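Local atomic coordinates of 70 kDa protein (Xanthomonas sp., PDB entry 4B2N), a protein that oxidatively cleaves rubber as a processive dioxygenase, using a chain that carries two covalently attached c-type haems. Residues S23-L28 / R294-R299; R46-Q51 / L408-L413; P534-R539 / N630-G635; F579-L584 / Q622-M627. All coordinates share one frame; numbering follows the deposited sequence.

Contact 1 (S23-L28 / R294-R299); sequences SIRSPL and RAFKTR. With HEC (heme c), chain C.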
# COMPACT_ATOMS: atom_id res chain seq x y z
N SER A 23 -2.56 23.30 0.44
CA SER A 23 -1.57 22.73 1.29
C SER A 23 -2.30 21.74 2.18
O SER A 23 -1.74 20.69 2.60
CB SER A 23 -1.03 23.85 2.17
OG SER A 23 -0.04 24.53 1.45
N ILE A 24 -3.50 22.16 2.58
CA ILE A 24 -4.34 21.36 3.45
C ILE A 24 -5.44 20.82 2.55
O ILE A 24 -6.28 21.54 2.10
CB ILE A 24 -4.90 22.14 4.64
CG1 ILE A 24 -3.77 22.87 5.35
CG2 ILE A 24 -5.59 21.15 5.63
CD1 ILE A 24 -4.32 23.80 6.44
N ARG A 25 -5.41 19.50 2.34
CA ARG A 25 -6.37 18.85 1.48
C ARG A 25 -7.40 17.97 2.28
O ARG A 25 -8.64 18.04 2.09
CB ARG A 25 -5.53 17.98 0.52
CG ARG A 25 -6.36 17.49 -0.62
CD ARG A 25 -6.81 18.66 -1.45
NE ARG A 25 -5.78 19.13 -2.36
CZ ARG A 25 -6.05 20.03 -3.30
NH1 ARG A 25 -7.29 20.50 -3.40
NH2 ARG A 25 -5.11 20.42 -4.15
N SER A 26 -6.89 17.17 3.20
CA SER A 26 -7.69 16.34 4.07
C SER A 26 -8.90 17.12 4.58
O SER A 26 -8.74 18.13 5.21
CB SER A 26 -6.82 16.00 5.31
OG SER A 26 -7.72 15.46 6.28
N PRO A 27 -10.13 16.66 4.33
CA PRO A 27 -11.30 17.51 4.70
C PRO A 27 -11.51 17.80 6.20
O PRO A 27 -11.89 18.88 6.58
CB PRO A 27 -12.47 16.72 4.13
CG PRO A 27 -11.90 16.02 2.95
CD PRO A 27 -10.49 15.59 3.36
N LEU A 28 -11.25 16.84 7.04
CA LEU A 28 -11.25 17.07 8.47
C LEU A 28 -10.19 18.09 8.88
O LEU A 28 -10.45 18.88 9.77
CB LEU A 28 -11.01 15.74 9.25
CG LEU A 28 -12.32 14.93 9.55
CD1 LEU A 28 -13.20 14.69 8.32
CD2 LEU A 28 -12.06 13.59 10.19
N ARG A 294 -5.59 9.03 1.73
CA ARG A 294 -6.50 8.17 2.41
C ARG A 294 -7.84 8.85 2.66
O ARG A 294 -8.84 8.17 2.70
CB ARG A 294 -5.88 7.76 3.77
CG ARG A 294 -6.73 6.77 4.56
CD ARG A 294 -6.15 5.36 4.47
NE ARG A 294 -6.37 4.85 3.10
CZ ARG A 294 -7.55 4.38 2.69
NH1 ARG A 294 -8.55 4.32 3.56
NH2 ARG A 294 -7.72 3.92 1.43
N ALA A 295 -7.82 10.17 2.83
CA ALA A 295 -8.97 10.95 3.30
C ALA A 295 -10.01 11.04 2.19
O ALA A 295 -11.10 11.60 2.40
CB ALA A 295 -8.50 12.39 3.66
N PHE A 296 -9.64 10.59 0.99
CA PHE A 296 -10.54 10.67 -0.17
C PHE A 296 -11.03 9.33 -0.69
O PHE A 296 -11.86 9.23 -1.63
CB PHE A 296 -9.88 11.52 -1.29
CG PHE A 296 -9.71 12.94 -0.89
CD1 PHE A 296 -10.76 13.84 -1.05
CD2 PHE A 296 -8.54 13.37 -0.30
CE1 PHE A 296 -10.62 15.18 -0.64
CE2 PHE A 296 -8.38 14.69 0.09
CZ PHE A 296 -9.42 15.59 -0.09
N LYS A 297 -10.57 8.29 -0.05
CA LYS A 297 -10.85 6.95 -0.56
C LYS A 297 -11.85 6.25 0.31
O LYS A 297 -11.58 5.95 1.48
CB LYS A 297 -9.52 6.18 -0.68
CG LYS A 297 -8.64 6.85 -1.72
CD LYS A 297 -7.20 6.31 -1.75
CE LYS A 297 -7.14 5.05 -2.64
NZ LYS A 297 -5.69 4.56 -2.70
N THR A 298 -13.02 5.99 -0.24
CA THR A 298 -14.06 5.20 0.46
C THR A 298 -13.68 3.78 0.74
O THR A 298 -14.20 3.19 1.74
CB THR A 298 -15.39 5.21 -0.36
OG1 THR A 298 -15.12 4.60 -1.64
CG2 THR A 298 -15.92 6.67 -0.55
N ARG A 299 -12.69 3.24 -0.00
CA ARG A 299 -12.29 1.83 0.18
C ARG A 299 -10.80 1.71 0.49
O ARG A 299 -10.03 2.62 0.20
CB ARG A 299 -12.55 0.99 -1.10
CG ARG A 299 -13.93 1.19 -1.72
CD ARG A 299 -15.06 0.77 -0.79
NE ARG A 299 -15.10 -0.69 -0.59
CZ ARG A 299 -15.93 -1.36 0.18
NH1 ARG A 299 -16.85 -0.73 0.91
NH2 ARG A 299 -15.83 -2.70 0.22
FE HEC C . 0.38 -1.29 3.72
CHA HEC C . -2.30 -1.13 1.49
CHB HEC C . -1.47 0.52 6.10
CHC HEC C . 2.72 -2.00 6.27
CHD HEC C . 2.42 -2.48 1.32
NA HEC C . -1.41 -0.54 3.82
C1A HEC C . -2.34 -0.41 2.75
C2A HEC C . -3.45 0.48 3.06
C3A HEC C . -3.26 0.98 4.38
C4A HEC C . -1.99 0.35 4.80
CMA HEC C . -4.11 1.98 5.13
CAA HEC C . -4.66 0.88 2.17
CBA HEC C . -4.14 1.96 1.21
CGA HEC C . -5.16 2.32 0.14
O1A HEC C . -5.81 1.43 -0.50
O2A HEC C . -5.22 3.53 -0.09
NB HEC C . 0.50 -0.92 5.73
C1B HEC C . -0.25 -0.12 6.50
C2B HEC C . 0.16 -0.01 7.89
C3B HEC C . 1.36 -0.75 7.95
C4B HEC C . 1.53 -1.21 6.57
CMB HEC C . -0.62 0.75 8.89
CAB HEC C . 2.24 -1.08 9.12
CBB HEC C . 1.62 -1.85 10.14
NC HEC C . 2.21 -2.05 3.87
C1C HEC C . 3.08 -2.33 4.91
C2C HEC C . 4.38 -2.88 4.46
C3C HEC C . 4.24 -3.03 3.00
C4C HEC C . 2.91 -2.53 2.68
CMC HEC C . 5.52 -3.25 5.41
CAC HEC C . 5.22 -3.59 2.01
CBC HEC C . 5.95 -4.72 2.38
ND HEC C . 0.08 -1.74 1.76
C1D HEC C . 1.02 -2.22 0.95
C2D HEC C . 0.58 -2.43 -0.39
C3D HEC C . -0.79 -2.05 -0.33
C4D HEC C . -1.01 -1.66 1.06
CMD HEC C . 1.30 -2.92 -1.60
CAD HEC C . -1.76 -2.21 -1.45
CBD HEC C . -2.06 -3.75 -1.31
CGD HEC C . -2.95 -4.19 -2.45
O1D HEC C . -2.47 -4.83 -3.42
O2D HEC C . -4.16 -3.79 -2.40

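Contact 2 (R46-Q51 / L408-L413); sequences RSLVKQ and LPDPRL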
# COMPACT_ATOMS: atom_id res chain seq x y z
N ARG A 46 -16.05 10.83 2.60
CA ARG A 46 -16.11 9.42 2.25
C ARG A 46 -17.35 8.77 2.82
O ARG A 46 -17.86 7.85 2.21
CB ARG A 46 -14.87 8.71 2.84
CG ARG A 46 -13.60 9.35 2.26
CD ARG A 46 -12.35 8.74 2.85
NE ARG A 46 -12.48 8.74 4.33
CZ ARG A 46 -11.80 7.95 5.14
NH1 ARG A 46 -10.90 7.13 4.63
NH2 ARG A 46 -12.13 7.94 6.42
N SER A 47 -17.85 9.24 3.96
CA SER A 47 -18.92 8.54 4.65
C SER A 47 -20.24 8.93 3.97
O SER A 47 -21.26 8.29 4.20
CB SER A 47 -18.96 8.91 6.14
OG SER A 47 -19.30 10.30 6.24
N LEU A 48 -20.20 9.92 3.08
CA LEU A 48 -21.41 10.32 2.35
C LEU A 48 -21.67 9.40 1.17
O LEU A 48 -22.75 9.46 0.53
CB LEU A 48 -21.32 11.78 1.87
CG LEU A 48 -21.16 12.80 3.03
CD1 LEU A 48 -20.86 14.12 2.39
CD2 LEU A 48 -22.36 12.96 3.96
N VAL A 49 -20.69 8.57 0.83
CA VAL A 49 -20.79 7.76 -0.42
C VAL A 49 -21.49 6.44 -0.12
O VAL A 49 -20.86 5.40 0.09
CB VAL A 49 -19.43 7.59 -1.11
CG1 VAL A 49 -19.56 6.84 -2.41
CG2 VAL A 49 -18.77 8.98 -1.30
N LYS A 50 -22.81 6.48 -0.21
CA LYS A 50 -23.66 5.40 0.22
C LYS A 50 -24.72 5.29 -0.91
O LYS A 50 -24.97 6.28 -1.64
CB LYS A 50 -24.38 5.95 1.45
CG LYS A 50 -24.20 5.15 2.69
CD LYS A 50 -22.76 5.08 3.10
CE LYS A 50 -22.64 4.07 4.24
NZ LYS A 50 -23.71 4.34 5.26
N GLN A 51 -25.40 4.15 -0.98
CA GLN A 51 -26.59 4.04 -1.86
C GLN A 51 -27.47 5.31 -1.82
O GLN A 51 -27.80 5.85 -0.78
CB GLN A 51 -27.40 2.78 -1.55
CG GLN A 51 -28.35 2.35 -2.69
CD GLN A 51 -27.61 1.63 -3.85
OE1 GLN A 51 -27.63 2.09 -5.01
NE2 GLN A 51 -26.95 0.50 -3.54
N LEU A 408 -21.38 16.38 -10.23
CA LEU A 408 -21.19 15.85 -8.85
C LEU A 408 -22.44 16.22 -8.12
O LEU A 408 -22.84 17.37 -8.23
CB LEU A 408 -20.07 16.59 -8.12
CG LEU A 408 -18.88 15.93 -7.43
CD1 LEU A 408 -18.39 16.75 -6.24
CD2 LEU A 408 -18.88 14.41 -7.21
N PRO A 409 -23.02 15.30 -7.30
CA PRO A 409 -24.33 15.53 -6.68
C PRO A 409 -24.16 16.30 -5.38
O PRO A 409 -25.12 16.72 -4.83
CB PRO A 409 -24.83 14.12 -6.38
CG PRO A 409 -23.56 13.34 -6.08
CD PRO A 409 -22.51 13.94 -7.00
N ASP A 410 -22.93 16.49 -4.89
CA ASP A 410 -22.77 17.18 -3.61
C ASP A 410 -21.37 17.77 -3.58
O ASP A 410 -20.41 17.02 -3.78
CB ASP A 410 -23.00 16.15 -2.51
CG ASP A 410 -22.87 16.73 -1.11
OD1 ASP A 410 -22.23 17.77 -0.85
OD2 ASP A 410 -23.37 16.07 -0.20
N PRO A 411 -21.23 19.11 -3.36
CA PRO A 411 -19.92 19.78 -3.46
C PRO A 411 -18.94 19.23 -2.43
O PRO A 411 -17.76 19.29 -2.66
CB PRO A 411 -20.24 21.28 -3.20
CG PRO A 411 -21.72 21.37 -3.31
CD PRO A 411 -22.32 20.05 -2.98
N ARG A 412 -19.45 18.62 -1.33
CA ARG A 412 -18.58 18.01 -0.31
C ARG A 412 -17.82 16.77 -0.78
O ARG A 412 -16.88 16.32 -0.11
CB ARG A 412 -19.38 17.63 0.94
CG ARG A 412 -19.92 18.85 1.64
CD ARG A 412 -20.83 18.46 2.81
NE ARG A 412 -21.98 17.65 2.37
CZ ARG A 412 -22.81 17.03 3.18
NH1 ARG A 412 -22.64 17.13 4.51
NH2 ARG A 412 -23.81 16.30 2.69
N LEU A 413 -18.18 16.27 -1.96
CA LEU A 413 -17.62 15.05 -2.53
C LEU A 413 -16.45 15.37 -3.51
O LEU A 413 -15.94 14.49 -4.23
CB LEU A 413 -18.72 14.24 -3.21
CG LEU A 413 -19.81 13.67 -2.31
CD1 LEU A 413 -20.83 12.90 -3.18
CD2 LEU A 413 -19.14 12.67 -1.37

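Contact 3 (P534-R539 / N630-G635); sequences PKLWKR and NSYLYG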
# COMPACT_ATOMS: atom_id res chain seq x y z
N PRO A 534 7.72 2.38 -21.61
CA PRO A 534 8.77 1.41 -21.92
C PRO A 534 8.53 0.11 -21.21
O PRO A 534 8.14 0.12 -20.03
CB PRO A 534 10.02 2.08 -21.35
CG PRO A 534 9.46 2.79 -20.10
CD PRO A 534 8.11 3.33 -20.55
N LYS A 535 8.81 -0.99 -21.86
CA LYS A 535 8.56 -2.30 -21.21
C LYS A 535 9.55 -2.58 -20.11
O LYS A 535 9.24 -3.24 -19.13
CB LYS A 535 8.69 -3.43 -22.20
CG LYS A 535 7.54 -3.41 -23.21
CD LYS A 535 6.38 -4.07 -22.52
CE LYS A 535 5.27 -4.39 -23.49
NZ LYS A 535 4.07 -4.24 -22.65
N LEU A 536 10.78 -2.18 -20.34
CA LEU A 536 11.80 -2.28 -19.27
C LEU A 536 12.43 -0.93 -19.11
O LEU A 536 12.66 -0.18 -20.08
CB LEU A 536 12.82 -3.33 -19.56
CG LEU A 536 12.30 -4.77 -19.73
CD1 LEU A 536 11.73 -4.84 -21.13
CD2 LEU A 536 13.44 -5.74 -19.62
N TRP A 537 12.65 -0.52 -17.90
CA TRP A 537 13.16 0.85 -17.74
C TRP A 537 13.94 0.97 -16.46
O TRP A 537 13.64 0.29 -15.47
CB TRP A 537 11.98 1.83 -17.83
CG TRP A 537 10.89 1.61 -16.80
CD1 TRP A 537 9.74 0.83 -16.93
CD2 TRP A 537 10.79 2.22 -15.46
NE1 TRP A 537 8.97 0.91 -15.79
CE2 TRP A 537 9.53 1.71 -14.88
CE3 TRP A 537 11.61 3.07 -14.69
CZ2 TRP A 537 9.10 2.08 -13.60
CZ3 TRP A 537 11.15 3.48 -13.40
CH2 TRP A 537 9.94 2.97 -12.86
N LYS A 538 14.98 1.80 -16.49
CA LYS A 538 15.97 1.77 -15.46
C LYS A 538 16.10 3.22 -14.98
O LYS A 538 16.31 4.13 -15.80
CB LYS A 538 17.26 1.29 -16.13
CG LYS A 538 18.49 1.62 -15.37
CD LYS A 538 19.68 0.78 -15.88
CE LYS A 538 20.37 1.41 -17.09
NZ LYS A 538 21.80 1.56 -16.71
N ARG A 539 15.96 3.47 -13.69
CA ARG A 539 16.10 4.85 -13.24
C ARG A 539 17.54 5.20 -12.85
O ARG A 539 18.38 4.34 -12.83
CB ARG A 539 15.03 5.30 -12.20
CG ARG A 539 14.42 4.23 -11.35
CD ARG A 539 13.48 4.78 -10.30
NE ARG A 539 14.04 5.66 -9.26
CZ ARG A 539 13.43 5.83 -8.11
NH1 ARG A 539 12.35 5.05 -7.88
NH2 ARG A 539 13.97 6.60 -7.13
N ASN A 630 11.11 -4.58 -14.96
CA ASN A 630 10.85 -5.51 -16.04
C ASN A 630 9.35 -5.85 -16.14
O ASN A 630 8.82 -6.66 -15.33
CB ASN A 630 11.64 -6.78 -15.86
CG ASN A 630 11.51 -7.72 -17.08
OD1 ASN A 630 10.66 -7.51 -17.97
ND2 ASN A 630 12.37 -8.72 -17.14
N SER A 631 8.69 -5.26 -17.14
CA SER A 631 7.24 -5.47 -17.38
C SER A 631 6.81 -6.92 -17.72
O SER A 631 5.63 -7.24 -17.68
CB SER A 631 6.75 -4.59 -18.54
OG SER A 631 6.54 -3.30 -18.07
N TYR A 632 7.77 -7.75 -18.16
CA TYR A 632 7.54 -9.15 -18.50
C TYR A 632 7.44 -10.14 -17.31
O TYR A 632 6.96 -11.23 -17.49
CB TYR A 632 8.59 -9.62 -19.52
CG TYR A 632 8.44 -8.88 -20.80
CD1 TYR A 632 7.24 -8.95 -21.49
CD2 TYR A 632 9.45 -8.04 -21.28
CE1 TYR A 632 7.06 -8.29 -22.67
CE2 TYR A 632 9.27 -7.35 -22.48
CZ TYR A 632 8.07 -7.48 -23.17
OH TYR A 632 7.81 -6.81 -24.34
N LEU A 633 7.83 -9.74 -16.11
CA LEU A 633 7.66 -10.65 -14.99
C LEU A 633 6.17 -10.76 -14.65
O LEU A 633 5.36 -9.89 -15.02
CB LEU A 633 8.52 -10.25 -13.76
CG LEU A 633 10.01 -10.02 -14.08
CD1 LEU A 633 10.64 -9.58 -12.75
CD2 LEU A 633 10.74 -11.23 -14.65
N TYR A 634 5.83 -11.86 -13.99
CA TYR A 634 4.48 -12.14 -13.59
C TYR A 634 3.90 -10.94 -12.82
O TYR A 634 4.48 -10.52 -11.83
CB TYR A 634 4.50 -13.38 -12.66
CG TYR A 634 3.15 -13.87 -12.15
CD1 TYR A 634 2.58 -13.36 -10.98
CD2 TYR A 634 2.45 -14.88 -12.83
CE1 TYR A 634 1.37 -13.84 -10.48
CE2 TYR A 634 1.22 -15.33 -12.34
CZ TYR A 634 0.70 -14.80 -11.20
OH TYR A 634 -0.49 -15.27 -10.73
N GLY A 635 2.75 -10.42 -13.28
CA GLY A 635 2.04 -9.43 -12.56
C GLY A 635 2.53 -8.05 -12.92
O GLY A 635 1.95 -7.08 -12.42
O HOH W 1 4.36 -6.40 -20.16

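Contact 4 (F579-L584 / Q622-M627); sequences FTSPFL and QIKSRM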
# COMPACT_ATOMS: atom_id res chain seq x y z
N PHE A 579 24.25 -14.48 -20.74
CA PHE A 579 25.43 -13.63 -20.61
C PHE A 579 25.10 -12.12 -20.45
O PHE A 579 25.99 -11.30 -20.26
CB PHE A 579 26.34 -13.85 -21.83
CG PHE A 579 25.77 -13.34 -23.12
CD1 PHE A 579 25.80 -11.97 -23.43
CD2 PHE A 579 25.27 -14.24 -24.08
CE1 PHE A 579 25.27 -11.50 -24.63
CE2 PHE A 579 24.77 -13.78 -25.31
CZ PHE A 579 24.77 -12.40 -25.58
N THR A 580 23.84 -11.73 -20.64
CA THR A 580 23.51 -10.29 -20.61
C THR A 580 23.55 -9.79 -19.15
O THR A 580 23.32 -10.60 -18.25
CB THR A 580 22.13 -9.96 -21.21
OG1 THR A 580 21.10 -10.71 -20.54
CG2 THR A 580 22.10 -10.27 -22.68
N SER A 581 23.82 -8.50 -18.95
CA SER A 581 23.83 -7.92 -17.62
C SER A 581 23.41 -6.45 -17.71
O SER A 581 24.02 -5.71 -18.42
CB SER A 581 25.22 -7.98 -17.02
OG SER A 581 25.20 -7.48 -15.70
N PRO A 582 22.33 -6.04 -16.97
CA PRO A 582 21.60 -6.96 -16.07
C PRO A 582 20.85 -8.02 -16.86
O PRO A 582 20.39 -7.76 -17.99
CB PRO A 582 20.56 -6.06 -15.39
CG PRO A 582 20.80 -4.66 -15.89
CD PRO A 582 21.67 -4.73 -17.13
N PHE A 583 20.69 -9.18 -16.26
CA PHE A 583 19.87 -10.21 -16.86
C PHE A 583 18.38 -9.88 -16.72
O PHE A 583 17.87 -9.85 -15.62
CB PHE A 583 20.15 -11.57 -16.24
CG PHE A 583 19.35 -12.66 -16.83
CD1 PHE A 583 19.44 -12.94 -18.21
CD2 PHE A 583 18.49 -13.43 -16.03
CE1 PHE A 583 18.67 -13.96 -18.80
CE2 PHE A 583 17.73 -14.45 -16.61
CZ PHE A 583 17.82 -14.71 -17.98
N LEU A 584 17.71 -9.64 -17.85
CA LEU A 584 16.33 -9.13 -17.92
C LEU A 584 15.49 -9.98 -18.91
O LEU A 584 15.36 -9.64 -20.10
CB LEU A 584 16.34 -7.64 -18.34
CG LEU A 584 17.01 -6.67 -17.34
CD1 LEU A 584 17.08 -5.29 -17.98
CD2 LEU A 584 16.21 -6.55 -16.04
N GLN A 622 21.79 -10.79 -9.38
CA GLN A 622 20.32 -10.65 -9.26
C GLN A 622 19.95 -9.26 -8.82
O GLN A 622 18.93 -8.69 -9.30
CB GLN A 622 19.75 -11.72 -8.31
CG GLN A 622 19.83 -13.15 -8.88
CD GLN A 622 19.82 -14.25 -7.79
OE1 GLN A 622 19.76 -13.99 -6.58
NE2 GLN A 622 19.85 -15.51 -8.25
N ILE A 623 20.78 -8.65 -7.97
CA ILE A 623 20.52 -7.28 -7.47
C ILE A 623 20.51 -6.37 -8.71
O ILE A 623 19.62 -5.54 -8.85
CB ILE A 623 21.54 -6.90 -6.38
CG1 ILE A 623 21.20 -7.69 -5.14
CG2 ILE A 623 21.57 -5.40 -6.07
CD1 ILE A 623 22.31 -7.61 -4.12
N LYS A 624 21.41 -6.61 -9.67
CA LYS A 624 21.47 -5.75 -10.84
C LYS A 624 20.17 -5.81 -11.60
O LYS A 624 19.67 -4.78 -12.07
CB LYS A 624 22.69 -6.05 -11.77
CG LYS A 624 23.98 -5.52 -11.19
CD LYS A 624 25.23 -5.74 -12.05
CE LYS A 624 24.99 -5.19 -13.48
NZ LYS A 624 26.28 -5.22 -14.27
N SER A 625 19.58 -6.97 -11.69
CA SER A 625 18.30 -7.07 -12.37
C SER A 625 17.14 -6.46 -11.56
O SER A 625 16.26 -5.85 -12.11
CB SER A 625 18.04 -8.55 -12.63
OG SER A 625 19.09 -9.09 -13.45
N ARG A 626 17.14 -6.63 -10.24
CA ARG A 626 16.09 -6.04 -9.35
C ARG A 626 16.03 -4.49 -9.45
O ARG A 626 15.01 -3.87 -9.15
CB ARG A 626 16.34 -6.39 -7.86
CG ARG A 626 16.35 -7.88 -7.58
CD ARG A 626 16.51 -8.09 -6.02
NE ARG A 626 15.76 -9.26 -5.96
CZ ARG A 626 14.60 -9.51 -5.44
NH1 ARG A 626 13.97 -8.77 -4.47
NH2 ARG A 626 14.18 -10.69 -5.83
N MET A 627 17.15 -3.89 -9.85
CA MET A 627 17.31 -2.44 -10.08
C MET A 627 16.85 -1.94 -11.43
O MET A 627 17.17 -0.80 -11.82
CB MET A 627 18.76 -2.02 -9.79
CG MET A 627 18.94 -2.20 -8.31
SD MET A 627 20.46 -1.61 -7.62
CE MET A 627 20.26 0.11 -7.75
O HOH W 2 21.97 -9.68 -13.86

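Contact 1 (S23-L28 / R294-R299)
F296 and A295 pack against R25, S26 and P27 in a buried, largely apolar contact, where the entrance to helix 27-32 meets the loop that reaches one haem c. The F296 ring does most of the touching. Its CZ lies 3.4 Å from R25 O, which sits at the ring edge near the ring plane, and its CE2 is 3.5 Å from R25 CG. A flat ring suits this place because its rim can meet both a carbonyl oxygen and methylene carbons. P27 comes at an oblique angle, with CD 3.6 Å from F296 CZ, and the same CD reaches A295 CB at 3.8 Å, where a small methyl allows close approach. R25 is bent at chi2 and chi3, and its guanidinium goes to D20 O instead of to the ring.

On the far side of F296, R294 NH2 donates to haem propionate O2A (3.0 Å) and to R299 O, while K297 NZ donates to the same O2A (2.8 Å), cations suited to a carboxylate.

S26, with OG anti to its backbone N (chi1 167°), is the N-cap of helix 27-32 and also bonds I344 O of helix 333-345, while R299 starts strand 299-300.

Contact 2 (R46-Q51 / L408-L413)
L48 and R412 cross at about a right angle, the leucine methyl CD1 resting 3.5 Å above the centre of the arginine guanidinium plane. L48 CD1 comes within 3.6 Å of R412 CZ, and L48 CD2 lies 3.9 Å from R412 NH2. A branched aliphatic tip suits this place, since the face of a guanidinium forms no hydrogen bonds and accepts a methyl.

Beside it lies a purely apolar patch. L413 CD2 reaches V49 CG2 at 3.7 Å and L48 CB at 4.0 Å, so one leucine methyl touches two consecutive residues. V49 is the centre of an inverse gamma turn, just past the end of a 3-10 segment that closes at L48.

No hydrogen bond joins the two segments; the salt bridge lies within 408-413. R412 grips D410 side-on, NE to OD1 and NH2 to OD2, the latter at 2.9 Å; both carboxylate oxygens use their syn lone pairs, and both partners lie close to the guanidinium plane. The bend at chi3 (-60°) sets NE for this. D410 OD1 also accepts from R412 N, which stands 39° out of the carboxylate plane, making an Asx turn at the start of the 3-10 turn 411-413.

The chemistry thus divides by direction: the salt bridge occupies the NE/NH2 edge and probably offsets the charge, while a face is left to hydrocarbon, so an exposed arginine can still join in an apolar contact.

Contact 3 (P534-R539 / N630-G635)
L536 and N630 lie side by side and point the same way, and Y632 crosses L536 at about a right angle. L536 CG is 3.6 Å from N630 OD1, and L536 CD2 is 3.8 Å from N630 CG. The other leucine methyl, L536 CD1, meets the tyrosine ring obliquely, 3.8 Å from Y632 CE2. K535 also crosses Y632 at about a right angle, and its CG, CD and CE pass the phenol, with K535 CD 3.6 Å from Y632 OH. A long aliphatic chain ending in an amine suits this place, since the methylenes pack about the hydroxyl end of the tyrosine and NZ goes on to a polar partner, N638 OD1.

L536 and N630 face each other as a non-hydrogen-bonded pair where strand 536-538 runs antiparallel to strand 629-630. Strand 536-538 is the middle one of a small three-stranded sheet, with 570-571 on its other flank. Past this pair, residues N630 to L633 form a type I turn that carries the chain away from the sheet.

Asparagine fits the turn's first position because its OD1 accepts from Y632 N (2.9 Å), giving an Asx turn; CG stands anti to the backbone N (chi1 -173°), and the donor lies 42° above the amide carbonyl plane. N630 ND2 is bonded to P585 O. Backbone S631 N donates to K535 O, though the position of that oxygen is less certain. A water accepts a weak bond from K535 NZ and donates to S631 O at 2.9 Å.

Contact 4 (F579-L584 / Q622-M627)
P582 and S625 bring their CA atoms within 5.0 Å where an irregular loop, kinked by a cis peptide bond before P582, packs against the last turn of helix 620-626. Residues 579-584 have no regular secondary structure, whereas 622-626 are helical and M627 is the first residue to leave helical geometry. The loop belongs to the stretch closed by the disulfide C574-C586, and this cis-proline loop is laid against a helix end at the protein surface.

P582 directs CB at the helix, 3.7 Å from K624 O; this compact ring can sit directly on the helix backbone. Beside it, the K624 chain bends at chi3 (54°), which brings CE close to S581 OG, and K624 NZ donates to that OG at 2.9 Å. S581 OG is also bonded to Q621 OE1 on the same helix. A lysine suits this exposed position because its long chain reaches the loop hydroxyl.

Further along, F583 offers its backbone while its ring leads away, CG being anti to the backbone N. L584 approaches with CD2, 4.0 Å from S625 O. S625 is short enough to lie against the loop and still donate: its OG gives a short bond to F583 O (2.6 Å), with the donor tilted 27° from the carbonyl plane. A water accepts from F583 N at 2.8 Å and donates to S625 OG at 3.0 Å.

How the contacts relate
Contact 1 is the buried one, close to a haem; contacts 2 and 3 are partly buried and contact 4 lies at the surface. They fall into two groups. Contacts 1 and 2 touch through R46, whose NH1 approaches R294 O, and their segments alternate along the chain. Contacts 3 and 4 touch where L536 CD2 packs on L584 CB, their centres 12 Å apart; contact 4 lies across the chain's centre from the first pair. Chemistry follows place: contacts 1 and 2 have no hydrogen bond between their segments and rely on ring or methyl packing, whereas contact 3 adds strand pairing and contact 4 combines proline packing with lysine, serine and water bonds.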